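Local coordinates for protein FAD-binding oxidoreductase (Gulosibacter chungangensis, PDB 7PBG) that oxidises 4-alkylphenols such as 4-ethylphenol with a covalently bound FAD, probably dehydrogenating the side chain to give a 4-vinylphenol, at residues A[64-69]-A[108-113]; A[184-189]-A[218-223]. All blocks are in the same frame, centred on the assembly; numbering follows the deposited sequence.

Interaction 1: A[64-69]-A[108-113]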
loop_
_atom_site.group_PDB
_atom_site.type_symbol
_atom_site.label_atom_id
_atom_site.label_comp_id
_atom_site.label_asym_id
_atom_site.label_seq_id
_atom_site.Cartn_x
_atom_site.Cartn_y
_atom_site.Cartn_z
ATOM N N THR A 64 10.617 24.192 0.885
ATOM C CA THR A 64 9.737 23.729 1.981
ATOM C C THR A 64 9.506 24.911 2.962
ATOM O O THR A 64 8.351 25.120 3.400
ATOM C CB THR A 64 10.369 22.539 2.694
ATOM O OG1 THR A 64 10.581 21.533 1.689
ATOM C CG2 THR A 64 9.455 22.012 3.794
ATOM N N GLU A 65 10.561 25.662 3.300
ATOM C CA GLU A 65 10.396 26.774 4.274
ATOM C C GLU A 65 9.363 27.778 3.742
ATOM O O GLU A 65 8.545 28.302 4.545
ATOM C CB GLU A 65 11.736 27.452 4.551
ATOM C CG GLU A 65 11.634 28.497 5.647
ATOM C CD GLU A 65 12.973 29.055 6.114
ATOM O OE1 GLU A 65 14.022 28.602 5.605
ATOM O OE2 GLU A 65 12.963 29.926 7.001
ATOM N N ASP A 66 9.446 28.122 2.463
ATOM C CA ASP A 66 8.480 29.069 1.834
ATOM C C ASP A 66 7.074 28.486 2.033
ATOM O O ASP A 66 6.164 29.189 2.445
ATOM C CB ASP A 66 8.724 29.291 0.351
ATOM C CG ASP A 66 9.874 30.237 0.032
ATOM O OD1 ASP A 66 10.526 30.736 0.973
ATOM O OD2 ASP A 66 10.082 30.486 -1.161
ATOM N N VAL A 67 6.880 27.229 1.677
ATOM C CA VAL A 67 5.554 26.567 1.904
ATOM C C VAL A 67 5.119 26.731 3.366
ATOM O O VAL A 67 3.931 27.091 3.629
ATOM C CB VAL A 67 5.561 25.097 1.443
ATOM C CG1 VAL A 67 4.220 24.446 1.746
ATOM C CG2 VAL A 67 5.841 25.004 -0.023
ATOM N N GLN A 68 6.000 26.480 4.334
ATOM C CA GLN A 68 5.620 26.598 5.767
ATOM C C GLN A 68 5.123 28.018 6.072
ATOM O O GLN A 68 4.134 28.158 6.782
ATOM C CB GLN A 68 6.777 26.282 6.701
ATOM C CG GLN A 68 7.334 24.891 6.483
ATOM C CD GLN A 68 8.498 24.669 7.411
ATOM O OE1 GLN A 68 9.649 24.834 7.001
ATOM N NE2 GLN A 68 8.194 24.395 8.679
ATOM N N VAL A 69 5.862 29.028 5.639
ATOM C CA VAL A 69 5.530 30.434 5.991
ATOM C C VAL A 69 4.232 30.801 5.296
ATOM O O VAL A 69 3.412 31.490 5.932
ATOM C CB VAL A 69 6.658 31.450 5.706
ATOM C CG1 VAL A 69 7.072 31.512 4.276
ATOM C CG2 VAL A 69 6.287 32.856 6.188
ATOM N N GLY A 108 5.635 23.274 -8.338
ATOM C CA GLY A 108 6.546 22.711 -9.329
ATOM C C GLY A 108 7.242 23.795 -10.145
ATOM O O GLY A 108 8.224 23.466 -10.806
ATOM N N LYS A 109 6.759 25.032 -10.150
ATOM C CA LYS A 109 7.388 26.114 -10.954
ATOM C C LYS A 109 8.870 26.194 -10.550
ATOM O O LYS A 109 9.734 26.223 -11.466
ATOM C CB LYS A 109 6.625 27.430 -10.734
ATOM C CG LYS A 109 7.225 28.670 -11.401
ATOM C CD LYS A 109 6.537 29.196 -12.609
ATOM C CE LYS A 109 7.408 30.157 -13.402
ATOM N NZ LYS A 109 7.191 31.559 -12.985
ATOM N N ARG A 110 9.165 26.255 -9.232
ATOM C CA ARG A 110 10.541 26.439 -8.711
ATOM C C ARG A 110 11.058 25.198 -7.979
ATOM O O ARG A 110 12.294 25.024 -7.906
ATOM C CB ARG A 110 10.560 27.644 -7.778
ATOM C CG ARG A 110 10.160 28.907 -8.515
ATOM C CD ARG A 110 10.045 30.064 -7.576
ATOM N NE ARG A 110 11.322 30.345 -6.937
ATOM C CZ ARG A 110 11.474 30.963 -5.766
ATOM N NH1 ARG A 110 10.421 31.393 -5.102
ATOM N NH2 ARG A 110 12.689 31.230 -5.314
ATOM N N MET A 111 10.194 24.393 -7.373
ATOM C CA MET A 111 10.665 23.222 -6.610
ATOM C C MET A 111 10.669 22.020 -7.552
ATOM O O MET A 111 9.649 21.283 -7.571
ATOM C CB MET A 111 9.755 23.004 -5.406
ATOM C CG MET A 111 9.804 24.201 -4.457
ATOM S SD MET A 111 8.620 24.076 -3.081
ATOM C CE MET A 111 9.387 22.766 -2.135
ATOM N N ASN A 112 11.718 21.884 -8.379
ATOM C CA ASN A 112 11.610 21.052 -9.595
ATOM C C ASN A 112 12.819 20.142 -9.784
ATOM O O ASN A 112 12.952 19.622 -10.899
ATOM C CB ASN A 112 11.301 21.904 -10.815
ATOM C CG ASN A 112 12.444 22.859 -11.120
ATOM O OD1 ASN A 112 13.479 22.838 -10.438
ATOM N ND2 ASN A 112 12.273 23.672 -12.151
ATOM N N ARG A 113 13.566 19.849 -8.729
ATOM C CA ARG A 113 14.788 19.008 -8.824
ATOM C C ARG A 113 14.476 17.521 -8.630
ATOM O O ARG A 113 13.695 17.117 -7.721
ATOM C CB ARG A 113 15.863 19.505 -7.844
ATOM C CG ARG A 113 16.402 20.888 -8.209
ATOM C CD ARG A 113 17.901 20.998 -8.267
ATOM N NE ARG A 113 18.568 20.772 -6.991
ATOM C CZ ARG A 113 18.617 21.628 -5.949
ATOM N NH1 ARG A 113 18.064 22.825 -6.037
ATOM N NH2 ARG A 113 19.290 21.313 -4.849
HETATM O O HOH W 1 11.025 32.589 -2.515
#
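D66 OD2 is gripped by two donors: the backbone N of G62, and a water that donates to D66 OD2, its oxygen 2.7 Å away. The same water accepts a bond from R110 NH1 at 2.9 Å, lying at the edge of the guanidinium and in its plane, and so joins acid to base. Directly, D66 OD2 and R110 NH1 stay 4.1 Å apart. The carboxylate oxygen lies well out of the guanidinium plane, the two flat groups being turned 50° against each other, so no N-H points at the oxygen, and the direct attraction is probably one of charge alone. R110 NH1 also donates to the carbonyl O of W60, and its guanidinium makes a cation-pi contact with Y30; these partners fix the guanidinium near the start of the helix. Beside this polar pair, M111 extends toward the helix and bends at its last torsion (chi3 71°), which swings CE to 3.6 Å from the N of T64, whose OG1 is hydrogen-bonded to E183 OE1. M111 SD meets V67 CG2 at 4.2 Å, an apolar touch. Within the FAD-binding domain, the contact sets the start of helix 64-77, with the V67 side chain about 8 Å from the FAD, against the loop that leaves strand 103-106 for strand 114-118. Around it, V67 also packs on L107, D66 on I26 of helix 12-26, and T64 and V67 on V185 of strand 179-186.

Interaction 2: A[184-189]-A[218-223]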
loop_
_atom_site.group_PDB
_atom_site.type_symbol
_atom_site.label_atom_id
_atom_site.label_comp_id
_atom_site.label_asym_id
_atom_site.label_seq_id
_atom_site.Cartn_x
_atom_site.Cartn_y
_atom_site.Cartn_z
ATOM N N VAL A 184 6.087 16.437 4.034
ATOM C CA VAL A 184 4.757 17.054 3.969
ATOM C C VAL A 184 4.760 18.246 4.909
ATOM O O VAL A 184 5.051 18.084 6.071
ATOM C CB VAL A 184 3.622 16.036 4.276
ATOM C CG1 VAL A 184 2.264 16.662 4.147
ATOM C CG2 VAL A 184 3.692 14.821 3.369
ATOM N N VAL A 185 4.327 19.389 4.410
ATOM C CA VAL A 185 4.002 20.545 5.295
ATOM C C VAL A 185 2.542 20.369 5.658
ATOM O O VAL A 185 1.675 20.383 4.785
ATOM C CB VAL A 185 4.301 21.881 4.609
ATOM C CG1 VAL A 185 3.840 23.023 5.501
ATOM C CG2 VAL A 185 5.757 21.978 4.244
ATOM N N LEU A 186 2.293 20.202 6.939
ATOM C CA LEU A 186 0.939 20.021 7.470
ATOM C C LEU A 186 0.259 21.395 7.531
ATOM O O LEU A 186 0.900 22.405 7.296
ATOM C CB LEU A 186 0.976 19.344 8.839
ATOM C CG LEU A 186 1.564 17.935 8.837
ATOM C CD1 LEU A 186 1.791 17.440 10.277
ATOM C CD2 LEU A 186 0.668 16.985 8.083
ATOM N N ALA A 187 -1.018 21.390 7.832
ATOM C CA ALA A 187 -1.927 22.560 7.714
ATOM C C ALA A 187 -1.611 23.630 8.759
ATOM O O ALA A 187 -2.040 24.754 8.514
ATOM C CB ALA A 187 -3.369 22.111 7.804
ATOM N N ASP A 188 -0.778 23.343 9.768
ATOM C CA ASP A 188 -0.260 24.328 10.755
ATOM C C ASP A 188 1.149 24.793 10.399
ATOM O O ASP A 188 1.746 25.540 11.183
ATOM C CB ASP A 188 -0.299 23.749 12.170
ATOM C CG ASP A 188 0.689 22.624 12.437
ATOM O OD1 ASP A 188 1.140 21.959 11.463
ATOM O OD2 ASP A 188 0.981 22.414 13.627
ATOM N N GLY A 189 1.730 24.316 9.290
ATOM C CA GLY A 189 3.093 24.714 8.884
ATOM C C GLY A 189 4.175 23.759 9.375
ATOM O O GLY A 189 5.337 23.992 9.055
ATOM N N GLY A 218 -1.044 7.101 2.684
ATOM C CA GLY A 218 -2.340 7.000 2.008
ATOM C C GLY A 218 -3.285 8.104 2.436
ATOM O O GLY A 218 -4.220 8.428 1.649
ATOM N N LEU A 219 -3.078 8.726 3.616
ATOM C CA LEU A 219 -3.929 9.871 4.027
ATOM C C LEU A 219 -3.747 11.044 3.073
ATOM O O LEU A 219 -4.647 11.871 2.995
ATOM C CB LEU A 219 -3.550 10.360 5.413
ATOM C CG LEU A 219 -3.962 9.497 6.579
ATOM C CD1 LEU A 219 -3.768 10.312 7.846
ATOM C CD2 LEU A 219 -5.389 9.056 6.423
ATOM N N PHE A 220 -2.602 11.158 2.418
ATOM C CA PHE A 220 -2.310 12.334 1.562
ATOM C C PHE A 220 -2.763 12.080 0.121
ATOM O O PHE A 220 -2.418 12.903 -0.772
ATOM C CB PHE A 220 -0.831 12.694 1.667
ATOM C CG PHE A 220 -0.461 13.065 3.071
ATOM C CD1 PHE A 220 -0.970 14.206 3.668
ATOM C CD2 PHE A 220 0.259 12.170 3.849
ATOM C CE1 PHE A 220 -0.685 14.487 4.993
ATOM C CE2 PHE A 220 0.599 12.489 5.151
ATOM C CZ PHE A 220 0.097 13.629 5.739
ATOM N N GLU A 221 -3.478 10.994 -0.167
ATOM C CA GLU A 221 -3.973 10.769 -1.539
ATOM C C GLU A 221 -5.398 11.308 -1.688
ATOM O O GLU A 221 -6.290 10.993 -0.853
ATOM C CB GLU A 221 -3.719 9.330 -1.989
ATOM C CG GLU A 221 -4.733 8.348 -1.557
ATOM C CD GLU A 221 -4.557 7.044 -2.324
ATOM O OE1 GLU A 221 -3.411 6.755 -2.735
ATOM O OE2 GLU A 221 -5.567 6.409 -2.584
ATOM N N GLN A 222 -5.598 12.123 -2.700
ATOM C CA GLN A 222 -6.918 12.727 -3.023
ATOM C C GLN A 222 -7.513 13.381 -1.779
ATOM O O GLN A 222 -8.707 13.200 -1.470
ATOM C CB GLN A 222 -7.875 11.674 -3.558
ATOM C CG GLN A 222 -7.480 11.124 -4.921
ATOM C CD GLN A 222 -8.565 10.243 -5.500
ATOM O OE1 GLN A 222 -9.624 10.072 -4.886
ATOM N NE2 GLN A 222 -8.278 9.558 -6.604
ATOM N N SER A 223 -6.714 14.139 -1.082
ATOM C CA SER A 223 -7.171 14.712 0.203
ATOM C C SER A 223 -6.612 16.112 0.329
ATOM O O SER A 223 -5.898 16.597 -0.576
ATOM C CB SER A 223 -6.721 13.810 1.352
ATOM O OG SER A 223 -5.297 13.852 1.400
#
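Both methyls of V184 lie over one face of the F220 ring. CG1 is anti to the backbone N (chi1 -177°), which brings it 3.8 Å from F220 CE1 in a CH-pi contact 26° off the ring normal; CG2 stands over the centre, 4.2 Å above the plane. L186 CD2 approaches obliquely, 4.1 Å from F220 CZ, its side chain crossing that of F220 at about a right angle. With F220 cut back to an alanine, the V184 methyls would probably lose their aromatic partner and a gap open beside L186 CD2.

The ring is carried by a short 3-10 turn whose exit is pinned: S223 OG donates to L219 O over 2.6 Å, in the carbonyl plane and on a lone pair. A type I beta turn from L186 to G189 follows V184 and V185, closed by G189 N to L186 O, with G189 at a positive phi suited to glycine. Outside, E221 OE2 bonds S215 OG of the second subunit, and L186 packs on S500 of that subunit. The V184 side chain is about 5 Å from that of C228, an FAD-binding residue. F220 and L186 both rest on L192, so the loop before strand 226-237 covers the antiparallel pair 179-186 and 191-193.

Both segments of interaction 1 precede those of interaction 2 in the sequence; the two centres are about 15 Å apart. They meet through helix 64-77 and strand 179-186: V185 CG2 sits 3.7 Å from T64 CG2 and 3.8 Å from V67 CG1, and Q68 NE2 probably bonds to G189 O. Since V184 turns to F220, the strand serves the helix with one residue and the 218-223 loop with its neighbour. Helix 64-77 therefore lies between the loop after strand 103-106, a strand of the mixed sheet, and strand 179-186 of the antiparallel sheet, consistent with the two-part FAD-binding domain of the PCMH fold; the side chains of V67 and V184 come within about 8 and 7 Å of the FAD.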